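Local coordinates for protein intimin (Escherichia coli, PDB 1F00) that probably binds its receptor through a C-type lectin-like domain carried on immunoglobulin-like domains, attaching enteropathogenic bacteria to host cells, at residues Glu38-Thr43 with Ser76-Asp81; Val63-Thr68 with Pro89-Phe94; Phe94-Ile99 with Asp171-Thr176. All blocks are in the same frame, centred on the assembly; numbering follows the deposited sequence.

Contact 1. Residues Glu38-Thr43 with Ser76-Asp81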
ATOM      1  N   GLU A  38      -7.676 -43.809 -19.886  1.00 36.54           N
ATOM      2  CA  GLU A  38      -7.779 -43.321 -18.525  1.00 36.78           C
ATOM      3  C   GLU A  38      -6.418 -42.908 -17.981  1.00 36.01           C
ATOM      4  O   GLU A  38      -5.455 -43.672 -18.040  1.00 35.86           O
ATOM      5  CB  GLU A  38      -8.388 -44.398 -17.625  1.00 39.03           C
ATOM      6  CG  GLU A  38      -8.699 -43.927 -16.210  1.00 43.51           C
ATOM      7  CD  GLU A  38      -9.314 -45.018 -15.349  1.00 45.60           C
ATOM      8  OE1 GLU A  38      -9.761 -44.706 -14.224  1.00 44.70           O
ATOM      9  OE2 GLU A  38      -9.347 -46.186 -15.794  1.00 47.91           O
ATOM     10  N   VAL A  39      -6.350 -41.688 -17.458  1.00 34.07           N
ATOM     11  CA  VAL A  39      -5.126 -41.158 -16.876  1.00 33.15           C
ATOM     12  C   VAL A  39      -5.414 -40.768 -15.428  1.00 33.49           C
ATOM     13  O   VAL A  39      -6.455 -40.176 -15.128  1.00 32.78           O
ATOM     14  CB  VAL A  39      -4.626 -39.917 -17.651  1.00 32.99           C
ATOM     15  CG1 VAL A  39      -3.419 -39.309 -16.949  1.00 33.61           C
ATOM     16  CG2 VAL A  39      -4.266 -40.308 -19.073  1.00 32.27           C
ATOM     17  N   THR A  40      -4.499 -41.111 -14.530  1.00 33.21           N
ATOM     18  CA  THR A  40      -4.669 -40.792 -13.120  1.00 33.78           C
ATOM     19  C   THR A  40      -3.634 -39.775 -12.642  1.00 34.08           C
ATOM     20  O   THR A  40      -2.431 -39.921 -12.886  1.00 32.60           O
ATOM     21  CB  THR A  40      -4.591 -42.062 -12.249  1.00 35.13           C
ATOM     22  OG1 THR A  40      -4.477 -41.695 -10.867  1.00 37.89           O
ATOM     23  CG2 THR A  40      -3.409 -42.906 -12.651  1.00 37.49           C
ATOM     24  N   PHE A  41      -4.118 -38.739 -11.960  1.00 32.58           N
ATOM     25  CA  PHE A  41      -3.258 -37.679 -11.456  1.00 30.66           C
ATOM     26  C   PHE A  41      -3.092 -37.699  -9.947  1.00 29.86           C
ATOM     27  O   PHE A  41      -3.945 -38.196  -9.208  1.00 29.54           O
ATOM     28  CB  PHE A  41      -3.803 -36.308 -11.861  1.00 29.25           C
ATOM     29  CG  PHE A  41      -3.949 -36.121 -13.339  1.00 28.90           C
ATOM     30  CD1 PHE A  41      -5.007 -36.700 -14.026  1.00 28.17           C
ATOM     31  CD2 PHE A  41      -3.040 -35.345 -14.043  1.00 27.16           C
ATOM     32  CE1 PHE A  41      -5.162 -36.502 -15.396  1.00 29.47           C
ATOM     33  CE2 PHE A  41      -3.187 -35.143 -15.411  1.00 28.11           C
ATOM     34  CZ  PHE A  41      -4.250 -35.721 -16.088  1.00 27.11           C
ATOM     35  N   THR A  42      -1.981 -37.134  -9.500  1.00 29.02           N
ATOM     36  CA  THR A  42      -1.672 -37.051  -8.086  1.00 29.14           C
ATOM     37  C   THR A  42      -0.907 -35.755  -7.873  1.00 28.67           C
ATOM     38  O   THR A  42      -0.269 -35.245  -8.796  1.00 28.10           O
ATOM     39  CB  THR A  42      -0.808 -38.247  -7.629  1.00 30.11           C
ATOM     40  OG1 THR A  42       0.369 -38.334  -8.443  1.00 29.63           O
ATOM     41  CG2 THR A  42      -1.594 -39.540  -7.743  1.00 29.96           C
ATOM     42  N   THR A  43      -0.987 -35.209  -6.668  1.00 28.49           N
ATOM     43  CA  THR A  43      -0.290 -33.967  -6.379  1.00 30.22           C
ATOM     44  C   THR A  43       0.396 -34.032  -5.036  1.00 28.40           C
ATOM     45  O   THR A  43      -0.030 -34.765  -4.145  1.00 28.96           O
ATOM     46  CB  THR A  43      -1.251 -32.766  -6.348  1.00 32.11           C
ATOM     47  OG1 THR A  43      -2.105 -32.803  -7.494  1.00 37.62           O
ATOM     48  CG2 THR A  43      -0.463 -31.467  -6.368  1.00 29.16           C
ATOM     49  N   SER A  76       1.718 -35.211 -10.926  1.00 26.09           N
ATOM     50  CA  SER A  76       2.215 -36.339 -11.703  1.00 27.77           C
ATOM     51  C   SER A  76       1.026 -37.057 -12.325  1.00 27.43           C
ATOM     52  O   SER A  76      -0.058 -37.090 -11.744  1.00 27.77           O
ATOM     53  CB  SER A  76       2.985 -37.316 -10.812  1.00 27.10           C
ATOM     54  OG  SER A  76       4.146 -36.711 -10.284  1.00 26.52           O
ATOM     55  N   ALA A  77       1.234 -37.620 -13.509  1.00 26.28           N
ATOM     56  CA  ALA A  77       0.185 -38.345 -14.205  1.00 26.81           C
ATOM     57  C   ALA A  77       0.758 -39.662 -14.702  1.00 28.72           C
ATOM     58  O   ALA A  77       1.966 -39.789 -14.898  1.00 25.73           O
ATOM     59  CB  ALA A  77      -0.336 -37.524 -15.379  1.00 24.94           C
ATOM     60  N   ARG A  78      -0.111 -40.644 -14.898  1.00 30.46           N
ATOM     61  CA  ARG A  78       0.330 -41.944 -15.382  1.00 33.94           C
ATOM     62  C   ARG A  78      -0.772 -42.624 -16.174  1.00 35.08           C
ATOM     63  O   ARG A  78      -1.958 -42.405 -15.919  1.00 34.84           O
ATOM     64  CB  ARG A  78       0.723 -42.844 -14.207  1.00 36.04           C
ATOM     65  CG  ARG A  78      -0.411 -43.073 -13.232  1.00 38.59           C
ATOM     66  CD  ARG A  78      -0.180 -44.273 -12.333  1.00 39.35           C
ATOM     67  NE  ARG A  78       0.899 -44.055 -11.378  1.00 42.07           N
ATOM     68  CZ  ARG A  78       1.307 -44.967 -10.503  1.00 42.89           C
ATOM     69  NH1 ARG A  78       0.720 -46.155 -10.465  1.00 43.82           N
ATOM     70  NH2 ARG A  78       2.303 -44.694  -9.669  1.00 42.88           N
ATOM     71  N   VAL A  79      -0.375 -43.433 -17.150  1.00 37.12           N
ATOM     72  CA  VAL A  79      -1.336 -44.179 -17.944  1.00 38.98           C
ATOM     73  C   VAL A  79      -1.931 -45.196 -16.969  1.00 39.02           C
ATOM     74  O   VAL A  79      -1.218 -46.025 -16.403  1.00 38.81           O
ATOM     75  CB  VAL A  79      -0.643 -44.881 -19.139  1.00 40.18           C
ATOM     76  CG1 VAL A  79       0.690 -45.459 -18.699  1.00 41.16           C
ATOM     77  CG2 VAL A  79      -1.544 -45.977 -19.700  1.00 41.70           C
ATOM     78  N   SER A  80      -3.240 -45.107 -16.768  1.00 40.22           N
ATOM     79  CA  SER A  80      -3.970 -45.958 -15.830  1.00 41.11           C
ATOM     80  C   SER A  80      -3.398 -47.341 -15.488  1.00 41.24           C
ATOM     81  O   SER A  80      -3.005 -47.584 -14.346  1.00 40.39           O
ATOM     82  CB  SER A  80      -5.420 -46.109 -16.300  1.00 42.43           C
ATOM     83  OG  SER A  80      -6.275 -46.396 -15.208  1.00 43.59           O
ATOM     84  N   ASP A  81      -3.350 -48.247 -16.461  1.00 41.90           N
ATOM     85  CA  ASP A  81      -2.858 -49.602 -16.203  1.00 42.35           C
ATOM     86  C   ASP A  81      -1.351 -49.746 -15.987  1.00 41.12           C
ATOM     87  O   ASP A  81      -0.858 -50.854 -15.769  1.00 40.19           O
ATOM     88  CB  ASP A  81      -3.304 -50.550 -17.328  1.00 44.63           C
ATOM     89  CG  ASP A  81      -2.656 -50.228 -18.662  1.00 46.83           C
ATOM     90  OD1 ASP A  81      -1.409 -50.263 -18.747  1.00 51.25           O
ATOM     91  OD2 ASP A  81      -3.391 -49.945 -19.632  1.00 48.15           O
TER

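Contact 2. Residues Val63-Thr68 with Pro89-Phe94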
ATOM      1  N   VAL A  63      -7.154 -31.727 -16.131  1.00 29.77           N
ATOM      2  CA  VAL A  63      -7.574 -31.636 -14.732  1.00 28.57           C
ATOM      3  C   VAL A  63      -7.084 -30.302 -14.165  1.00 28.24           C
ATOM      4  O   VAL A  63      -6.157 -29.700 -14.705  1.00 27.42           O
ATOM      5  CB  VAL A  63      -6.988 -32.779 -13.881  1.00 28.86           C
ATOM      6  CG1 VAL A  63      -7.498 -34.120 -14.386  1.00 30.58           C
ATOM      7  CG2 VAL A  63      -5.467 -32.730 -13.920  1.00 28.85           C
ATOM      8  N   THR A  64      -7.711 -29.841 -13.085  1.00 26.40           N
ATOM      9  CA  THR A  64      -7.323 -28.576 -12.466  1.00 26.20           C
ATOM     10  C   THR A  64      -6.844 -28.766 -11.033  1.00 25.45           C
ATOM     11  O   THR A  64      -7.244 -29.711 -10.352  1.00 25.78           O
ATOM     12  CB  THR A  64      -8.491 -27.569 -12.465  1.00 27.18           C
ATOM     13  OG1 THR A  64      -9.613 -28.140 -11.785  1.00 25.89           O
ATOM     14  CG2 THR A  64      -8.888 -27.212 -13.886  1.00 27.25           C
ATOM     15  N   LEU A  65      -5.988 -27.853 -10.582  1.00 25.41           N
ATOM     16  CA  LEU A  65      -5.423 -27.905  -9.236  1.00 24.16           C
ATOM     17  C   LEU A  65      -5.632 -26.574  -8.510  1.00 24.29           C
ATOM     18  O   LEU A  65      -5.441 -25.506  -9.090  1.00 24.25           O
ATOM     19  CB  LEU A  65      -3.916 -28.194  -9.321  1.00 25.75           C
ATOM     20  CG  LEU A  65      -3.072 -28.607  -8.104  1.00 25.25           C
ATOM     21  CD1 LEU A  65      -1.605 -28.401  -8.445  1.00 23.67           C
ATOM     22  CD2 LEU A  65      -3.409 -27.790  -6.878  1.00 30.21           C
ATOM     23  N   THR A  66      -6.018 -26.652  -7.240  1.00 23.82           N
ATOM     24  CA  THR A  66      -6.216 -25.466  -6.407  1.00 24.38           C
ATOM     25  C   THR A  66      -5.548 -25.760  -5.068  1.00 24.48           C
ATOM     26  O   THR A  66      -5.180 -26.906  -4.799  1.00 24.92           O
ATOM     27  CB  THR A  66      -7.707 -25.180  -6.161  1.00 24.77           C
ATOM     28  OG1 THR A  66      -8.288 -26.269  -5.436  1.00 25.07           O
ATOM     29  CG2 THR A  66      -8.440 -25.014  -7.482  1.00 24.28           C
ATOM     30  N   SER A  67      -5.384 -24.743  -4.229  1.00 22.64           N
ATOM     31  CA  SER A  67      -4.755 -24.945  -2.929  1.00 23.58           C
ATOM     32  C   SER A  67      -5.191 -23.894  -1.914  1.00 25.13           C
ATOM     33  O   SER A  67      -5.482 -22.753  -2.276  1.00 24.44           O
ATOM     34  CB  SER A  67      -3.230 -24.917  -3.080  1.00 22.98           C
ATOM     35  OG  SER A  67      -2.585 -25.206  -1.852  1.00 24.96           O
ATOM     36  N   THR A  68      -5.239 -24.286  -0.645  1.00 25.59           N
ATOM     37  CA  THR A  68      -5.623 -23.366   0.419  1.00 25.87           C
ATOM     38  C   THR A  68      -4.384 -22.895   1.171  1.00 25.46           C
ATOM     39  O   THR A  68      -4.459 -22.002   2.015  1.00 24.19           O
ATOM     40  CB  THR A  68      -6.594 -24.023   1.425  1.00 26.40           C
ATOM     41  OG1 THR A  68      -5.959 -25.145   2.049  1.00 27.51           O
ATOM     42  CG2 THR A  68      -7.860 -24.479   0.721  1.00 27.85           C
ATOM     43  N   PRO A  89       5.347 -29.951 -15.002  1.00 23.15           N
ATOM     44  CA  PRO A  89       6.174 -28.810 -14.606  1.00 23.59           C
ATOM     45  C   PRO A  89       5.758 -28.414 -13.189  1.00 23.17           C
ATOM     46  O   PRO A  89       4.585 -28.531 -12.829  1.00 23.70           O
ATOM     47  CB  PRO A  89       5.799 -27.743 -15.632  1.00 23.56           C
ATOM     48  CG  PRO A  89       5.451 -28.554 -16.844  1.00 19.87           C
ATOM     49  CD  PRO A  89       4.645 -29.682 -16.269  1.00 21.70           C
ATOM     50  N   GLU A  90       6.712 -27.960 -12.389  1.00 22.54           N
ATOM     51  CA  GLU A  90       6.423 -27.551 -11.024  1.00 25.19           C
ATOM     52  C   GLU A  90       5.692 -26.209 -11.031  1.00 23.63           C
ATOM     53  O   GLU A  90       5.945 -25.363 -11.894  1.00 22.53           O
ATOM     54  CB  GLU A  90       7.732 -27.429 -10.243  1.00 27.70           C
ATOM     55  CG  GLU A  90       7.568 -27.227  -8.754  1.00 30.70           C
ATOM     56  CD  GLU A  90       8.906 -27.073  -8.060  1.00 32.14           C
ATOM     57  OE1 GLU A  90       9.598 -26.068  -8.319  1.00 33.75           O
ATOM     58  OE2 GLU A  90       9.269 -27.962  -7.263  1.00 33.57           O
ATOM     59  N   VAL A  91       4.783 -26.018 -10.079  1.00 23.38           N
ATOM     60  CA  VAL A  91       4.027 -24.769  -9.983  1.00 22.54           C
ATOM     61  C   VAL A  91       4.049 -24.279  -8.539  1.00 23.33           C
ATOM     62  O   VAL A  91       4.426 -25.026  -7.631  1.00 23.58           O
ATOM     63  CB  VAL A  91       2.550 -24.958 -10.422  1.00 21.39           C
ATOM     64  CG1 VAL A  91       2.495 -25.554 -11.820  1.00 20.63           C
ATOM     65  CG2 VAL A  91       1.812 -25.851  -9.421  1.00 21.54           C
ATOM     66  N   GLU A  92       3.647 -23.029  -8.320  1.00 23.07           N
ATOM     67  CA  GLU A  92       3.640 -22.479  -6.968  1.00 21.89           C
ATOM     68  C   GLU A  92       2.372 -21.711  -6.613  1.00 22.00           C
ATOM     69  O   GLU A  92       1.863 -20.916  -7.410  1.00 19.87           O
ATOM     70  CB  GLU A  92       4.822 -21.532  -6.771  1.00 25.08           C
ATOM     71  CG  GLU A  92       6.156 -22.046  -7.259  1.00 28.19           C
ATOM     72  CD  GLU A  92       7.239 -21.002  -7.115  1.00 30.57           C
ATOM     73  OE1 GLU A  92       7.775 -20.848  -5.997  1.00 29.48           O
ATOM     74  OE2 GLU A  92       7.539 -20.321  -8.118  1.00 30.60           O
ATOM     75  N   PHE A  93       1.870 -21.948  -5.406  1.00 19.33           N
ATOM     76  CA  PHE A  93       0.702 -21.233  -4.928  1.00 19.72           C
ATOM     77  C   PHE A  93       1.198 -20.213  -3.915  1.00 21.31           C
ATOM     78  O   PHE A  93       2.118 -20.491  -3.137  1.00 20.23           O
ATOM     79  CB  PHE A  93      -0.304 -22.188  -4.281  1.00 18.89           C
ATOM     80  CG  PHE A  93      -1.022 -23.060  -5.268  1.00 18.92           C
ATOM     81  CD1 PHE A  93      -0.475 -24.275  -5.673  1.00 19.25           C
ATOM     82  CD2 PHE A  93      -2.229 -22.645  -5.830  1.00 20.09           C
ATOM     83  CE1 PHE A  93      -1.116 -25.063  -6.624  1.00 19.21           C
ATOM     84  CE2 PHE A  93      -2.877 -23.424  -6.781  1.00 19.39           C
ATOM     85  CZ  PHE A  93      -2.319 -24.636  -7.181  1.00 19.96           C
ATOM     86  N   PHE A  94       0.608 -19.024  -3.938  1.00 20.12           N
ATOM     87  CA  PHE A  94       1.019 -17.977  -3.017  1.00 20.00           C
ATOM     88  C   PHE A  94      -0.166 -17.405  -2.257  1.00 21.16           C
ATOM     89  O   PHE A  94      -1.287 -17.348  -2.770  1.00 22.05           O
ATOM     90  CB  PHE A  94       1.741 -16.856  -3.781  1.00 16.92           C
ATOM     91  CG  PHE A  94       3.077 -17.267  -4.346  1.00 18.87           C
ATOM     92  CD1 PHE A  94       4.185 -17.403  -3.517  1.00 17.16           C
ATOM     93  CD2 PHE A  94       3.227 -17.524  -5.707  1.00 18.20           C
ATOM     94  CE1 PHE A  94       5.423 -17.790  -4.033  1.00 20.62           C
ATOM     95  CE2 PHE A  94       4.455 -17.913  -6.235  1.00 19.36           C
ATOM     96  CZ  PHE A  94       5.561 -18.047  -5.394  1.00 19.47           C
TER

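Contact 3. Residues Phe94-Ile99 with Asp171-Thr176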
ATOM      1  N   PHE A  94       0.608 -19.024  -3.938  1.00 20.12           N
ATOM      2  CA  PHE A  94       1.019 -17.977  -3.017  1.00 20.00           C
ATOM      3  C   PHE A  94      -0.166 -17.405  -2.257  1.00 21.16           C
ATOM      4  O   PHE A  94      -1.287 -17.348  -2.770  1.00 22.05           O
ATOM      5  CB  PHE A  94       1.741 -16.856  -3.781  1.00 16.92           C
ATOM      6  CG  PHE A  94       3.077 -17.267  -4.346  1.00 18.87           C
ATOM      7  CD1 PHE A  94       4.185 -17.403  -3.517  1.00 17.16           C
ATOM      8  CD2 PHE A  94       3.227 -17.524  -5.707  1.00 18.20           C
ATOM      9  CE1 PHE A  94       5.423 -17.790  -4.033  1.00 20.62           C
ATOM     10  CE2 PHE A  94       4.455 -17.913  -6.235  1.00 19.36           C
ATOM     11  CZ  PHE A  94       5.561 -18.047  -5.394  1.00 19.47           C
ATOM     12  N   THR A  95       0.089 -16.998  -1.019  1.00 21.10           N
ATOM     13  CA  THR A  95      -0.940 -16.407  -0.180  1.00 21.12           C
ATOM     14  C   THR A  95      -1.498 -15.168  -0.875  1.00 20.51           C
ATOM     15  O   THR A  95      -0.828 -14.563  -1.710  1.00 20.71           O
ATOM     16  CB  THR A  95      -0.355 -15.990   1.184  1.00 22.23           C
ATOM     17  OG1 THR A  95      -0.079 -17.164   1.961  1.00 26.11           O
ATOM     18  CG2 THR A  95      -1.317 -15.092   1.937  1.00 24.73           C
ATOM     19  N   THR A  96      -2.729 -14.809  -0.528  1.00 20.62           N
ATOM     20  CA  THR A  96      -3.397 -13.635  -1.082  1.00 20.13           C
ATOM     21  C   THR A  96      -2.613 -12.365  -0.744  1.00 20.34           C
ATOM     22  O   THR A  96      -2.268 -12.137   0.417  1.00 17.81           O
ATOM     23  CB  THR A  96      -4.805 -13.477  -0.486  1.00 20.69           C
ATOM     24  OG1 THR A  96      -5.558 -14.672  -0.715  1.00 20.56           O
ATOM     25  CG2 THR A  96      -5.524 -12.293  -1.122  1.00 22.85           C
ATOM     26  N   LEU A  97      -2.328 -11.549  -1.755  1.00 20.78           N
ATOM     27  CA  LEU A  97      -1.612 -10.299  -1.542  1.00 20.17           C
ATOM     28  C   LEU A  97      -2.567  -9.363  -0.807  1.00 20.60           C
ATOM     29  O   LEU A  97      -3.723  -9.195  -1.205  1.00 18.65           O
ATOM     30  CB  LEU A  97      -1.190  -9.681  -2.880  1.00 18.03           C
ATOM     31  CG  LEU A  97      -0.293  -8.441  -2.786  1.00 17.43           C
ATOM     32  CD1 LEU A  97       0.959  -8.764  -1.964  1.00 16.39           C
ATOM     33  CD2 LEU A  97       0.085  -7.979  -4.187  1.00 13.03           C
ATOM     34  N   THR A  98      -2.074  -8.747   0.258  1.00 20.86           N
ATOM     35  CA  THR A  98      -2.893  -7.869   1.077  1.00 23.76           C
ATOM     36  C   THR A  98      -2.111  -6.680   1.625  1.00 23.38           C
ATOM     37  O   THR A  98      -0.907  -6.770   1.860  1.00 22.81           O
ATOM     38  CB  THR A  98      -3.455  -8.656   2.290  1.00 24.06           C
ATOM     39  OG1 THR A  98      -4.285  -9.729   1.821  1.00 30.16           O
ATOM     40  CG2 THR A  98      -4.264  -7.750   3.199  1.00 25.49           C
ATOM     41  N   ILE A  99      -2.806  -5.565   1.819  1.00 23.07           N
ATOM     42  CA  ILE A  99      -2.182  -4.391   2.408  1.00 24.13           C
ATOM     43  C   ILE A  99      -2.749  -4.297   3.824  1.00 27.09           C
ATOM     44  O   ILE A  99      -3.971  -4.234   4.013  1.00 26.75           O
ATOM     45  CB  ILE A  99      -2.505  -3.101   1.624  1.00 21.64           C
ATOM     46  CG1 ILE A  99      -1.781  -3.126   0.276  1.00 19.38           C
ATOM     47  CG2 ILE A  99      -2.066  -1.872   2.431  1.00 20.81           C
ATOM     48  CD1 ILE A  99      -2.126  -1.957  -0.645  1.00 20.67           C
ATOM     49  N   ASP A 171       4.502 -12.497  -8.454  1.00 20.62           N
ATOM     50  CA  ASP A 171       3.847 -13.759  -8.783  1.00 20.62           C
ATOM     51  C   ASP A 171       2.544 -13.382  -9.482  1.00 22.19           C
ATOM     52  O   ASP A 171       1.698 -14.232  -9.761  1.00 23.62           O
ATOM     53  CB  ASP A 171       3.548 -14.590  -7.529  1.00 20.48           C
ATOM     54  CG  ASP A 171       2.686 -13.850  -6.534  1.00 20.16           C
ATOM     55  OD1 ASP A 171       1.573 -14.327  -6.222  1.00 18.31           O
ATOM     56  OD2 ASP A 171       3.131 -12.786  -6.068  1.00 20.45           O
ATOM     57  N   ASN A 172       2.400 -12.084  -9.742  1.00 22.82           N
ATOM     58  CA  ASN A 172       1.244 -11.526 -10.437  1.00 24.24           C
ATOM     59  C   ASN A 172      -0.045 -11.372  -9.633  1.00 22.76           C
ATOM     60  O   ASN A 172      -1.046 -12.042  -9.896  1.00 22.27           O
ATOM     61  CB  ASN A 172       0.962 -12.336 -11.705  1.00 28.21           C
ATOM     62  CG  ASN A 172      -0.189 -11.778 -12.502  1.00 32.79           C
ATOM     63  OD1 ASN A 172      -0.173 -10.612 -12.898  1.00 35.74           O
ATOM     64  ND2 ASN A 172      -1.202 -12.609 -12.747  1.00 35.51           N
ATOM     65  N   GLN A 173      -0.009 -10.487  -8.645  1.00 20.52           N
ATOM     66  CA  GLN A 173      -1.177 -10.185  -7.824  1.00 17.47           C
ATOM     67  C   GLN A 173      -1.178  -8.681  -7.600  1.00 17.64           C
ATOM     68  O   GLN A 173      -0.146  -8.019  -7.761  1.00 15.58           O
ATOM     69  CB  GLN A 173      -1.122 -10.884  -6.459  1.00 18.71           C
ATOM     70  CG  GLN A 173      -1.429 -12.369  -6.476  1.00 18.05           C
ATOM     71  CD  GLN A 173      -1.640 -12.911  -5.073  1.00 19.76           C
ATOM     72  OE1 GLN A 173      -2.646 -12.616  -4.428  1.00 17.03           O
ATOM     73  NE2 GLN A 173      -0.680 -13.693  -4.586  1.00 20.31           N
ATOM     74  N   THR A 174      -2.335  -8.150  -7.224  1.00 15.55           N
ATOM     75  CA  THR A 174      -2.479  -6.727  -6.962  1.00 15.70           C
ATOM     76  C   THR A 174      -3.390  -6.497  -5.757  1.00 16.21           C
ATOM     77  O   THR A 174      -4.443  -7.131  -5.634  1.00 16.41           O
ATOM     78  CB  THR A 174      -3.112  -5.989  -8.172  1.00 16.65           C
ATOM     79  OG1 THR A 174      -2.280  -6.141  -9.330  1.00 16.64           O
ATOM     80  CG2 THR A 174      -3.288  -4.505  -7.852  1.00 14.57           C
ATOM     81  N   ALA A 175      -2.975  -5.597  -4.870  1.00 14.60           N
ATOM     82  CA  ALA A 175      -3.769  -5.234  -3.697  1.00 16.73           C
ATOM     83  C   ALA A 175      -3.761  -3.713  -3.687  1.00 17.14           C
ATOM     84  O   ALA A 175      -2.764  -3.102  -4.055  1.00 17.55           O
ATOM     85  CB  ALA A 175      -3.141  -5.773  -2.421  1.00 16.15           C
ATOM     86  N   THR A 176      -4.861  -3.097  -3.266  1.00 16.93           N
ATOM     87  CA  THR A 176      -4.933  -1.641  -3.268  1.00 16.10           C
ATOM     88  C   THR A 176      -5.580  -1.037  -2.030  1.00 17.28           C
ATOM     89  O   THR A 176      -6.494  -1.618  -1.432  1.00 17.51           O
ATOM     90  CB  THR A 176      -5.720  -1.128  -4.485  1.00 18.61           C
ATOM     91  OG1 THR A 176      -7.085  -1.543  -4.370  1.00 28.28           O
ATOM     92  CG2 THR A 176      -5.145  -1.688  -5.763  1.00 13.63           C
TER
HETATM   93  O   HOH W   1      -5.257  -9.134  -3.765  1.00 21.29           O

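Contact 1. Residues Glu38-Thr43 with Ser76-Asp81
Strand 38-43 lies beside strand 76-79 in antiparallel pairing, with 157° between their directions and a closest axis approach of 4.8 Å. Val39 faces Val79 and Phe41 faces Ala77 as non-hydrogen-bonded pairs; Thr40-Arg78 and Thr42-Ser76 are the hydrogen-bonded ones. Thr42 and Ser76 exchange two backbone bonds, the shorter running from Ser76 N to Thr42 O at 2.9 Å. The Thr40-Arg78 pair is a little longer, Thr40 N lying 3.2 Å from Arg78 O. CA-H...O contacts fill in between, for instance Ala77 CA to Thr40 O at 3.3 Å. Beyond the end of strand 76-79, Ser80 N, already in the loop, still donates to Glu38 O over 2.9 Å. At this end of the pairing the extended chain of Glu38 also brings OE2 to Ser80 OG, a weak bond of 3.1 Å.

Val39, Phe41, Ala77 and Val79 share one face, and their side chains are all apolar. One side of the Phe41 ring, CD2 and CE2, comes up obliquely to the methyl of Ala77, with CE2 3.7 Å from CB. Val39 CG1, set anti to its own backbone N (chi1 175°), meets the same methyl at 3.9 Å. Leu48 also packs on Phe41.

The other face carries Thr40, Thr42, Ser76 and Arg78. Thr40 and Arg78 run side by side there, and the guanidinium of Arg78 goes on to a salt bridge with Asp85.

Strand 52-54 flanks 38-43 on its other edge and strand 86-87 pairs with 71-79, placing both strands inside one sheet of the immunoglobulin-like domain. The chemistry is accordingly two-faced: Phe41 turns inward to Val63 of the opposing sheet, while on the polar face Arg78 pairs with Asp85 and Ser76 OG with Lys87 NZ.

Contact 2. Residues Val63-Thr68 with Pro89-Phe94
Ser67 OG is hydrogen-bonded to the backbone O of Thr69, just beyond this segment, while the CB of the same residue meets Phe93. A chi1 of -176° turns OG anti to the backbone N, where it makes that bond. CB, which points toward the other segment, rests over the face of the Phe93 ring as a CH-pi contact, 3.7 Å from the ring centroid and 13° off its normal.

The far end of the ring belongs to Leu65. Its CD2 methyl approaches Phe93 CZ obliquely at 3.4 Å, CD1 reaches CE1 at 3.8 Å, and the carbonyl O of Leu65 lies at the ring edge, in its plane, 3.8 Å from CZ. Thr66 adds its CA, 3.9 Å from CE2. Further back, Leu65 CD1 and Val91 CG2 touch lightly at 4.4 Å.

Strands 63-66 and 91-94 stand 9.5 Å apart at their closest, their directions differing by 41°. They belong to different sheets, which face each other as the two layers of an immunoglobulin-like beta sandwich; Tyr23 from one layer and Val75 from the other extend the packing around Leu65. Segment 63-68 and segment 89-94 are therefore joined by side chains and not by backbone pairing: the Phe93 ring sits between the layers, packed on Leu65 and Ser67, and the contact rests on apolar packing plus one CH-pi contact.

Contact 3. Residues Phe94-Ile99 with Asp171-Thr176
The Phe94 ring slides past the side chain of Asp171, the two running in opposite directions with ring and carboxylate planes 60° apart. CD2 of the ring comes within 3.5 Å of Asp171 CB.

Next to it, the amide of Gln173 does most of the polar work. Its CG is anti to the carbonyl carbon (chi1 -76°), and the chain beyond is extended, reaching across to the backbone of 95-97. NE2 donates to Thr95 O at 3.0 Å and also to Asp171 OD1 at 2.9 Å, this second bond almost straight at 178° and using the syn lone pair. OE1 accepts Leu97 N over 2.9 Å, the donor sitting above the plane of the amide carbonyl. Three bonds thus fix the rotation of the amide. Asp171 OD2 is taken by Ser169 OG and Asn133 N, so the carboxylate is well supplied with partners, which would probably favour its charged form.

Farther along, the Ala175 methyl is flanked by Leu97 CG at 3.9 Å and Ile99 CG1 at 4.0 Å, while Leu97 CD2 lies against the backbone of Gln173. A water donates to both Leu97 O, at 3.0 Å, and Thr174 O, at 2.9 Å, linking the two backbones where they do not pair directly. A G1 beta bulge, Asn172 and Gln173 opposite Ser169, shapes the turn leading into strand 173-176.

Tyr136 packs on Leu97 and Trp138 on Ile99, inside the second immunoglobulin-like domain. Phe94 is still on the last strand of the first, whose strand 12-14 touches Asp171 through Thr12 and Gln173 through Val14, marking the domain junction. Here, much as a neighbouring strand's backbone might, the amide accepts from Leu97 N and donates to Thr95 O, and the carboxylate steadies it.

How the contacts relate
Contacts 1 and 2 belong to the first immunoglobulin-like domain and touch directly, Phe41 CE1 lying 3.5 Å from Val63 CG1 in the sandwich interior; their centres are about 17 Å apart. Contact 1 is lateral pairing within one sheet, partly buried, whereas contact 2 is buried packing between sheets. They are connected again because strands 71-79 and 91-94 are neighbours in the same sheet. Contact 3 shares Phe94 with segment 89-94 but stands about 33 Å, centre to centre, from contact 1. Partly exposed at the domain junction, it joins its segments by side-chain amide bonds and a bridging water where the backbones do not pair, beside a small apolar patch.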